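Local structure of peptidoglycan N-acetylglucosamine deacetylase (Agathobacter rectalis, 5JMU) at residues A[109-121]-A[136-150]. The protein probably removes acetyl groups from N-acetylglucosamine in peptidoglycan, using a zinc-dependent catalytic domain of the NodB (carbohydrate esterase 4) type, the part described here. Sequence-based numbering, arbitrary orientation. Where two conformers were deposited one is given.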
ATOM      1  N   ASN A 109      -5.610 -17.168  -0.103  1.00 17.73           N
ATOM      2  CA  ASN A 109      -4.359 -17.041  -0.844  1.00 17.30           C
ATOM      3  C   ASN A 109      -3.275 -16.354  -0.023  1.00 18.79           C
ATOM      4  O   ASN A 109      -3.568 -15.524   0.804  1.00 18.39           O
ATOM      5  CB  ASN A 109      -4.577 -16.221  -2.114  1.00 18.04           C
ATOM      6  CG  ASN A 109      -5.583 -16.851  -3.035  1.00 27.29           C
ATOM      7  OD1 ASN A 109      -5.419 -17.986  -3.452  1.00 34.52           O
ATOM      8  ND2 ASN A 109      -6.631 -16.115  -3.351  1.00 31.61           N
ATOM      9  N   ASP A 110      -2.028 -16.672  -0.328  1.00 17.86           N
ATOM     10  CA  ASP A 110      -0.902 -15.914   0.227  1.00 18.28           C
ATOM     11  C   ASP A 110      -0.758 -14.580  -0.462  1.00 18.00           C
ATOM     12  O   ASP A 110      -1.112 -14.430  -1.625  1.00 20.45           O
ATOM     13  CB  ASP A 110       0.407 -16.662   0.057  1.00 19.28           C
ATOM     14  CG  ASP A 110       0.394 -17.982   0.732  1.00 24.74           C
ATOM     15  OD1 ASP A 110       0.287 -18.011   1.977  1.00 23.87           O
ATOM     16  OD2 ASP A 110       0.475 -18.996   0.015  1.00 32.16           O
ATOM     17  N   ALA A 111      -0.147 -13.636   0.237  1.00 14.02           N
ATOM     18  CA  ALA A 111       0.178 -12.342  -0.362  1.00 12.21           C
ATOM     19  C   ALA A 111       1.387 -12.468  -1.242  1.00 13.66           C
ATOM     20  O   ALA A 111       2.249 -13.329  -0.990  1.00 15.89           O
ATOM     21  CB  ALA A 111       0.445 -11.274   0.730  1.00 13.54           C
ATOM     22  N   SER A 112       1.471 -11.623  -2.272  1.00 11.99           N
ATOM     23  CA  SER A 112       2.628 -11.551  -3.170  1.00 10.64           C
ATOM     24  C   SER A 112       3.445 -10.259  -3.097  1.00 10.27           C
ATOM     25  O   SER A 112       4.570 -10.224  -3.580  1.00 12.33           O
ATOM     26  CB  SER A 112       2.173 -11.707  -4.631  1.00 15.27           C
ATOM     27  OG  SER A 112       1.594 -12.997  -4.862  1.00 21.97           O
ATOM     28  N   ILE A 113       2.842  -9.219  -2.533  1.00 10.00           N
ATOM     29  CA  ILE A 113       3.378  -7.867  -2.534  1.00  9.64           C
ATOM     30  C   ILE A 113       3.334  -7.362  -1.105  1.00 12.00           C
ATOM     31  O   ILE A 113       2.402  -7.690  -0.362  1.00 11.50           O
ATOM     32  CB  ILE A 113       2.534  -6.906  -3.452  1.00 10.43           C
ATOM     33  CG1 ILE A 113       2.329  -7.533  -4.837  1.00 11.60           C
ATOM     34  CG2 ILE A 113       3.245  -5.506  -3.576  1.00 12.05           C
ATOM     35  CD1 ILE A 113       1.425  -6.689  -5.809  1.00 18.60           C
ATOM     36  N   ILE A 114       4.352  -6.595  -0.729  1.00  9.18           N
ATOM     37  CA  ILE A 114       4.388  -5.950   0.580  1.00 10.35           C
ATOM     38  C   ILE A 114       4.699  -4.473   0.456  1.00  9.88           C
ATOM     39  O   ILE A 114       5.168  -3.992  -0.599  1.00  9.20           O
ATOM     40  CB  ILE A 114       5.434  -6.618   1.541  1.00  9.57           C
ATOM     41  CG1 ILE A 114       6.861  -6.187   1.163  1.00 11.13           C
ATOM     42  CG2 ILE A 114       5.336  -8.124   1.480  1.00 11.78           C
ATOM     43  CD1 ILE A 114       7.899  -6.575   2.260  1.00 13.68           C
ATOM     44  N   ARG A 115       4.432  -3.717   1.524  1.00  9.60           N
ATOM     45  CA  ARG A 115       4.948  -2.356   1.646  1.00  9.20           C
ATOM     46  C   ARG A 115       5.585  -2.265   3.016  1.00 12.82           C
ATOM     47  O   ARG A 115       4.907  -2.448   4.029  1.00  9.71           O
ATOM     48  CB  ARG A 115       3.853  -1.311   1.494  1.00 10.09           C
ATOM     49  CG  ARG A 115       4.409   0.140   1.794  1.00 10.47           C
ATOM     50  CD  ARG A 115       3.349   1.165   1.418  1.00 13.97           C
ATOM     51  NE  ARG A 115       3.227   1.300  -0.030  1.00 12.25           N
ATOM     52  CZ  ARG A 115       2.115   1.772  -0.627  1.00 12.15           C
ATOM     53  NH1 ARG A 115       1.047   2.096   0.114  1.00 12.17           N
ATOM     54  NH2 ARG A 115       2.067   1.941  -1.964  1.00 13.02           N
ATOM     55  N   PHE A 116       6.870  -1.947   3.053  1.00  9.29           N
ATOM     56  CA  PHE A 116       7.550  -1.799   4.325  1.00  9.41           C
ATOM     57  C   PHE A 116       6.954  -0.655   5.126  1.00 10.37           C
ATOM     58  O   PHE A 116       6.716   0.420   4.561  1.00 12.30           O
ATOM     59  CB  PHE A 116       9.027  -1.475   4.100  1.00  9.89           C
ATOM     60  CG  PHE A 116       9.830  -2.591   3.541  1.00  9.78           C
ATOM     61  CD1 PHE A 116      10.284  -3.655   4.343  1.00 10.60           C
ATOM     62  CD2 PHE A 116      10.156  -2.603   2.179  1.00 10.20           C
ATOM     63  CE1 PHE A 116      11.090  -4.683   3.822  1.00 10.66           C
ATOM     64  CE2 PHE A 116      10.956  -3.665   1.633  1.00 11.05           C
ATOM     65  CZ  PHE A 116      11.417  -4.711   2.449  1.00 10.91           C
ATOM     66  N   PRO A 117       6.740  -0.852   6.444  1.00 11.18           N
ATOM     67  CA  PRO A 117       6.333   0.285   7.266  1.00 13.37           C
ATOM     68  C   PRO A 117       7.394   1.386   7.221  1.00 11.93           C
ATOM     69  O   PRO A 117       8.590   1.142   7.386  1.00 12.72           O
ATOM     70  CB  PRO A 117       6.163  -0.352   8.664  1.00 14.56           C
ATOM     71  CG  PRO A 117       5.675  -1.784   8.320  1.00 13.49           C
ATOM     72  CD  PRO A 117       6.577  -2.159   7.157  1.00 12.06           C
ATOM     73  N   GLY A 118       6.938   2.601   6.922  1.00 11.26           N
ATOM     74  CA  GLY A 118       7.805   3.754   6.748  1.00 13.58           C
ATOM     75  C   GLY A 118       8.363   3.859   5.326  1.00 12.62           C
ATOM     76  O   GLY A 118       9.094   4.810   5.014  1.00 13.17           O
ATOM     77  N   GLY A 119       8.029   2.892   4.467  1.00 12.96           N
ATOM     78  CA  GLY A 119       8.617   2.801   3.126  1.00 13.08           C
ATOM     79  C   GLY A 119       9.957   2.069   3.155  1.00 12.79           C
ATOM     80  O   GLY A 119      10.575   1.971   4.214  1.00 11.39           O
ATOM     81  N   SER A 120      10.450   1.564   2.022  1.00 11.12           N
ATOM     82  CA  SER A 120      11.778   0.926   2.040  1.00 10.50           C
ATOM     83  C   SER A 120      12.873   1.947   2.354  1.00 11.15           C
ATOM     84  O   SER A 120      14.002   1.565   2.719  1.00 12.02           O
ATOM     85  CB  SER A 120      12.069   0.242   0.683  1.00 12.49           C
ATOM     86  OG  SER A 120      12.279   1.190  -0.360  1.00 12.26           O
ATOM     87  N   SER A 121      12.506   3.219   2.212  1.00 11.47           N
ATOM     88  CA  SER A 121      13.385   4.379   2.435  1.00 12.15           C
ATOM     89  C   SER A 121      13.469   4.848   3.878  1.00 12.36           C
ATOM     90  O   SER A 121      14.201   5.831   4.173  1.00 14.02           O
ATOM     91  CB  SER A 121      12.874   5.537   1.561  1.00 12.77           C
ATOM     92  OG  SER A 121      11.464   5.710   1.810  1.00 14.30           O
ATOM     93  N   LEU A 136      16.876  -6.355   4.287  1.00 10.84           N
ATOM     94  CA  LEU A 136      15.511  -6.791   3.996  1.00 10.49           C
ATOM     95  C   LEU A 136      15.052  -6.644   2.538  1.00 10.44           C
ATOM     96  O   LEU A 136      14.263  -7.483   2.071  1.00 11.17           O
ATOM     97  CB  LEU A 136      14.501  -6.029   4.886  1.00 10.15           C
ATOM     98  CG  LEU A 136      14.577  -6.395   6.376  1.00 11.78           C
ATOM     99  CD1 LEU A 136      13.593  -5.480   7.172  1.00 11.70           C
ATOM    100  CD2 LEU A 136      14.257  -7.914   6.591  1.00 12.76           C
ATOM    101  N   VAL A 137      15.496  -5.630   1.793  1.00 11.16           N
ATOM    102  CA  VAL A 137      15.049  -5.555   0.392  0.64 10.67           C
ATOM    103  C   VAL A 137      15.622  -6.766  -0.336  1.00 13.99           C
ATOM    104  O   VAL A 137      14.960  -7.318  -1.219  1.00 14.02           O
ATOM    105  CB  VAL A 137      15.411  -4.235  -0.314  0.64 10.95           C
ATOM    106  CG1 VAL A 137      14.635  -3.076   0.348  0.64 10.57           C
ATOM    107  CG2 VAL A 137      16.932  -3.962  -0.358  0.64 11.42           C
ATOM    108  N   ASN A 138      16.803  -7.203   0.064  1.00 11.52           N
ATOM    109  CA  ASN A 138      17.343  -8.405  -0.550  0.61 12.90           C
ATOM    110  C   ASN A 138      16.634  -9.677  -0.050  1.00 13.78           C
ATOM    111  O   ASN A 138      16.316 -10.566  -0.862  1.00 14.37           O
ATOM    112  CB  ASN A 138      18.863  -8.422  -0.327  0.61 16.02           C
ATOM    113  CG  ASN A 138      19.589  -7.374  -1.216  0.61 19.63           C
ATOM    114  OD1 ASN A 138      19.705  -7.594  -2.425  0.61 24.36           O
ATOM    115  ND2 ASN A 138      20.059  -6.235  -0.629  0.61 15.60           N
ATOM    116  N   ASP A 139      16.335  -9.756   1.233  1.00 11.71           N
ATOM    117  CA  ASP A 139      15.673 -10.956   1.771  1.00 11.80           C
ATOM    118  C   ASP A 139      14.249 -11.102   1.233  1.00 11.49           C
ATOM    119  O   ASP A 139      13.803 -12.230   0.951  1.00 11.94           O
ATOM    120  CB  ASP A 139      15.658 -10.919   3.297  1.00 12.56           C
ATOM    121  CG  ASP A 139      17.060 -11.022   3.894  1.00 20.17           C
ATOM    122  OD1 ASP A 139      17.870 -11.774   3.353  1.00 20.64           O
ATOM    123  OD2 ASP A 139      17.353 -10.285   4.850  1.00 29.26           O
ATOM    124  N   VAL A 140      13.512 -10.003   1.110  1.00 10.92           N
ATOM    125  CA  VAL A 140      12.151 -10.070   0.604  0.53 10.67           C
ATOM    126  C   VAL A 140      12.173 -10.585  -0.832  1.00 13.46           C
ATOM    127  O   VAL A 140      11.379 -11.433  -1.233  1.00 13.30           O
ATOM    128  CB  VAL A 140      11.494  -8.658   0.731  0.53 12.07           C
ATOM    129  CG1 VAL A 140      10.263  -8.500  -0.141  0.53 11.42           C
ATOM    130  CG2 VAL A 140      11.161  -8.382   2.192  0.53  9.82           C
ATOM    131  N   THR A 141      13.132 -10.081  -1.622  1.00 11.48           N
ATOM    132  CA  THR A 141      13.287 -10.504  -3.009  1.00 13.03           C
ATOM    133  C   THR A 141      13.629 -11.993  -3.096  1.00 15.14           C
ATOM    134  O   THR A 141      13.062 -12.726  -3.947  1.00 16.04           O
ATOM    135  CB  THR A 141      14.362  -9.642  -3.677  1.00 15.79           C
ATOM    136  OG1 THR A 141      13.955  -8.261  -3.563  1.00 16.81           O
ATOM    137  CG2 THR A 141      14.524 -10.033  -5.132  1.00 15.17           C
ATOM    138  N   ALA A 142      14.547 -12.452  -2.236  1.00 13.07           N
ATOM    139  CA  ALA A 142      14.941 -13.872  -2.220  1.00 13.91           C
ATOM    140  C   ALA A 142      13.739 -14.752  -1.882  1.00 15.71           C
ATOM    141  O   ALA A 142      13.660 -15.923  -2.313  1.00 15.97           O
ATOM    142  CB  ALA A 142      16.066 -14.085  -1.194  1.00 14.11           C
ATOM    143  N   ARG A 143      12.827 -14.229  -1.065  1.00 15.90           N
ATOM    144  CA  ARG A 143      11.609 -14.967  -0.732  1.00 16.09           C
ATOM    145  C   ARG A 143      10.512 -14.894  -1.795  1.00 15.32           C
ATOM    146  O   ARG A 143       9.412 -15.441  -1.581  1.00 17.79           O
ATOM    147  CB  ARG A 143      11.041 -14.477   0.602  1.00 17.40           C
ATOM    148  CG  ARG A 143      11.993 -14.892   1.696  1.00 23.21           C
ATOM    149  CD  ARG A 143      11.809 -14.160   3.009  1.00 35.39           C
ATOM    150  NE  ARG A 143      10.710 -14.707   3.784  1.00 40.50           N
ATOM    151  CZ  ARG A 143      10.805 -15.267   4.989  1.00 37.53           C
ATOM    152  NH1 ARG A 143      11.971 -15.384   5.623  1.00 36.20           N
ATOM    153  NH2 ARG A 143       9.699 -15.696   5.566  1.00 39.97           N
ATOM    154  N   GLY A 144      10.815 -14.298  -2.933  1.00 15.38           N
ATOM    155  CA  GLY A 144       9.856 -14.232  -4.027  1.00 16.69           C
ATOM    156  C   GLY A 144       8.788 -13.193  -3.861  1.00 19.34           C
ATOM    157  O   GLY A 144       7.796 -13.185  -4.596  1.00 18.90           O
ATOM    158  N   LEU A 145       8.999 -12.284  -2.906  1.00 13.00           N
ATOM    159  CA  LEU A 145       8.033 -11.218  -2.670  1.00 12.28           C
ATOM    160  C   LEU A 145       8.392  -9.925  -3.423  1.00 12.65           C
ATOM    161  O   LEU A 145       9.571  -9.679  -3.720  1.00 16.34           O
ATOM    162  CB  LEU A 145       7.955 -10.929  -1.177  1.00 12.54           C
ATOM    163  CG  LEU A 145       7.345 -12.055  -0.348  1.00 16.79           C
ATOM    164  CD1 LEU A 145       7.551 -11.668   1.090  1.00 20.27           C
ATOM    165  CD2 LEU A 145       5.858 -12.169  -0.701  1.00 17.71           C
ATOM    166  N   LEU A 146       7.383  -9.137  -3.763  1.00 10.92           N
ATOM    167  CA  LEU A 146       7.576  -7.838  -4.397  1.00 11.17           C
ATOM    168  C   LEU A 146       7.295  -6.796  -3.354  1.00 11.24           C
ATOM    169  O   LEU A 146       6.520  -7.055  -2.432  1.00 12.28           O
ATOM    170  CB  LEU A 146       6.619  -7.625  -5.568  1.00 13.01           C
ATOM    171  CG  LEU A 146       6.771  -8.685  -6.657  1.00 14.65           C
ATOM    172  CD1 LEU A 146       5.509  -8.726  -7.523  1.00 18.13           C
ATOM    173  CD2 LEU A 146       8.001  -8.409  -7.454  1.00 17.25           C
ATOM    174  N   TYR A 147       7.934  -5.633  -3.451  1.00  9.73           N
ATOM    175  CA  TYR A 147       7.573  -4.565  -2.510  1.00 11.35           C
ATOM    176  C   TYR A 147       7.331  -3.289  -3.299  1.00 11.88           C
ATOM    177  O   TYR A 147       7.858  -3.111  -4.396  1.00 11.47           O
ATOM    178  CB  TYR A 147       8.647  -4.333  -1.433  1.00 11.34           C
ATOM    179  CG  TYR A 147       9.981  -3.760  -1.905  1.00 10.25           C
ATOM    180  CD1 TYR A 147      11.005  -4.588  -2.387  1.00 14.22           C
ATOM    181  CD2 TYR A 147      10.211  -2.372  -1.853  1.00 10.16           C
ATOM    182  CE1 TYR A 147      12.248  -4.047  -2.789  1.00 14.72           C
ATOM    183  CE2 TYR A 147      11.435  -1.823  -2.242  1.00 13.23           C
ATOM    184  CZ  TYR A 147      12.427  -2.653  -2.732  1.00 14.50           C
ATOM    185  OH  TYR A 147      13.627  -2.064  -3.117  1.00 17.36           O
ATOM    186  N   CYS A 148       6.502  -2.421  -2.754  1.00  9.75           N
ATOM    187  CA  CYS A 148       6.152  -1.177  -3.457  1.00 10.04           C
ATOM    188  C   CYS A 148       6.121  -0.009  -2.466  1.00  9.21           C
ATOM    189  O   CYS A 148       5.549  -0.106  -1.368  1.00 10.33           O
ATOM    190  CB  CYS A 148       4.792  -1.354  -4.129  1.00 11.37           C
ATOM    191  SG  CYS A 148       4.392  -0.042  -5.306  1.00 12.57           S
ATOM    192  N   ASP A 149       6.839   1.060  -2.824  1.00  9.04           N
ATOM    193  CA  ASP A 149       6.730   2.333  -2.133  1.00  8.79           C
ATOM    194  C   ASP A 149       5.646   3.175  -2.827  1.00 10.81           C
ATOM    195  O   ASP A 149       4.586   2.643  -3.104  1.00 11.17           O
ATOM    196  CB  ASP A 149       8.114   2.992  -2.122  1.00  9.53           C
ATOM    197  CG  ASP A 149       9.119   2.171  -1.320  1.00 13.72           C
ATOM    198  OD1 ASP A 149       8.759   1.686  -0.206  1.00 11.15           O
ATOM    199  OD2 ASP A 149      10.257   1.978  -1.779  1.00 13.96           O
ATOM    200  N   TRP A 150       5.903   4.456  -3.109  1.00 11.36           N
ATOM    201  CA  TRP A 150       4.881   5.296  -3.742  1.00 11.06           C
ATOM    202  C   TRP A 150       5.566   6.490  -4.403  1.00 11.76           C
ATOM    203  O   TRP A 150       6.716   6.780  -4.093  1.00 12.66           O
ATOM    204  CB  TRP A 150       3.843   5.791  -2.705  1.00 10.93           C
ATOM    205  CG  TRP A 150       4.488   6.594  -1.594  1.00 12.82           C
ATOM    206  CD1 TRP A 150       4.583   7.983  -1.509  1.00 15.97           C
ATOM    207  CD2 TRP A 150       5.108   6.077  -0.398  1.00 11.81           C
ATOM    208  NE1 TRP A 150       5.259   8.329  -0.350  1.00 17.04           N
ATOM    209  CE2 TRP A 150       5.585   7.181   0.343  1.00 16.42           C
ATOM    210  CE3 TRP A 150       5.304   4.777   0.121  1.00 11.70           C
ATOM    211  CZ2 TRP A 150       6.245   7.031   1.588  1.00 18.74           C
ATOM    212  CZ3 TRP A 150       5.976   4.635   1.338  1.00 14.62           C
ATOM    213  CH2 TRP A 150       6.431   5.752   2.057  1.00 14.87           C
TER
HETATM  214  O   HOH W   1       5.516 -12.173  -5.441  1.00 18.71           O
HETATM  215  O   HOH W   2       7.731  -0.780   0.411  1.00 11.15           O
HETATM  216  O   HOH W   3      13.907   0.392  -2.323  1.00 16.19           O
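Phe116 turns the edge of its ring onto a face of Tyr147, a T-shaped pair with planes at 65° and Phe116 CE2 3.7 Å from Tyr147 CG. Phe116 CZ lies 3.7 Å from Val140 CG2, on helix 132-142. Ile114 CD1 rests over the rim of one Phe116 face and also meets Val140 CG2, tip to tip. Strands 113-114 and 146-147 run parallel beside this cluster, joined by bonds such as Ile114 N to Leu146 O (2.8 Å).

With CG anti to the backbone N (chi1 174°), the Arg115 chain runs alongside Cys148 O, and its bend at chi3 brings the guanidinium to two carbonyls. Arg115 NE bonds Cys148 O (3.0 Å) in the guanidinium plane. Arg115 NH2 bonds Asp149 O (2.9 Å), which is tilted out of that plane. Arg115 NH1 forms a salt bridge with Asp27. A leucine here would probably take the guanidinium from both carbonyls and leave Asp27 without its charged partner.

The Asp149 carboxylate grips Ser120 twice, OD1 taking Ser120 N (2.8 Å) and OD2 taking Ser120 OG (2.6 Å). Gly119 CA lies against Trp150 CZ3 and CH2; a side chain there would clash with the indole. Arg115 O bonds zinc ligand His76, so this polar network probably helps orient that ligand.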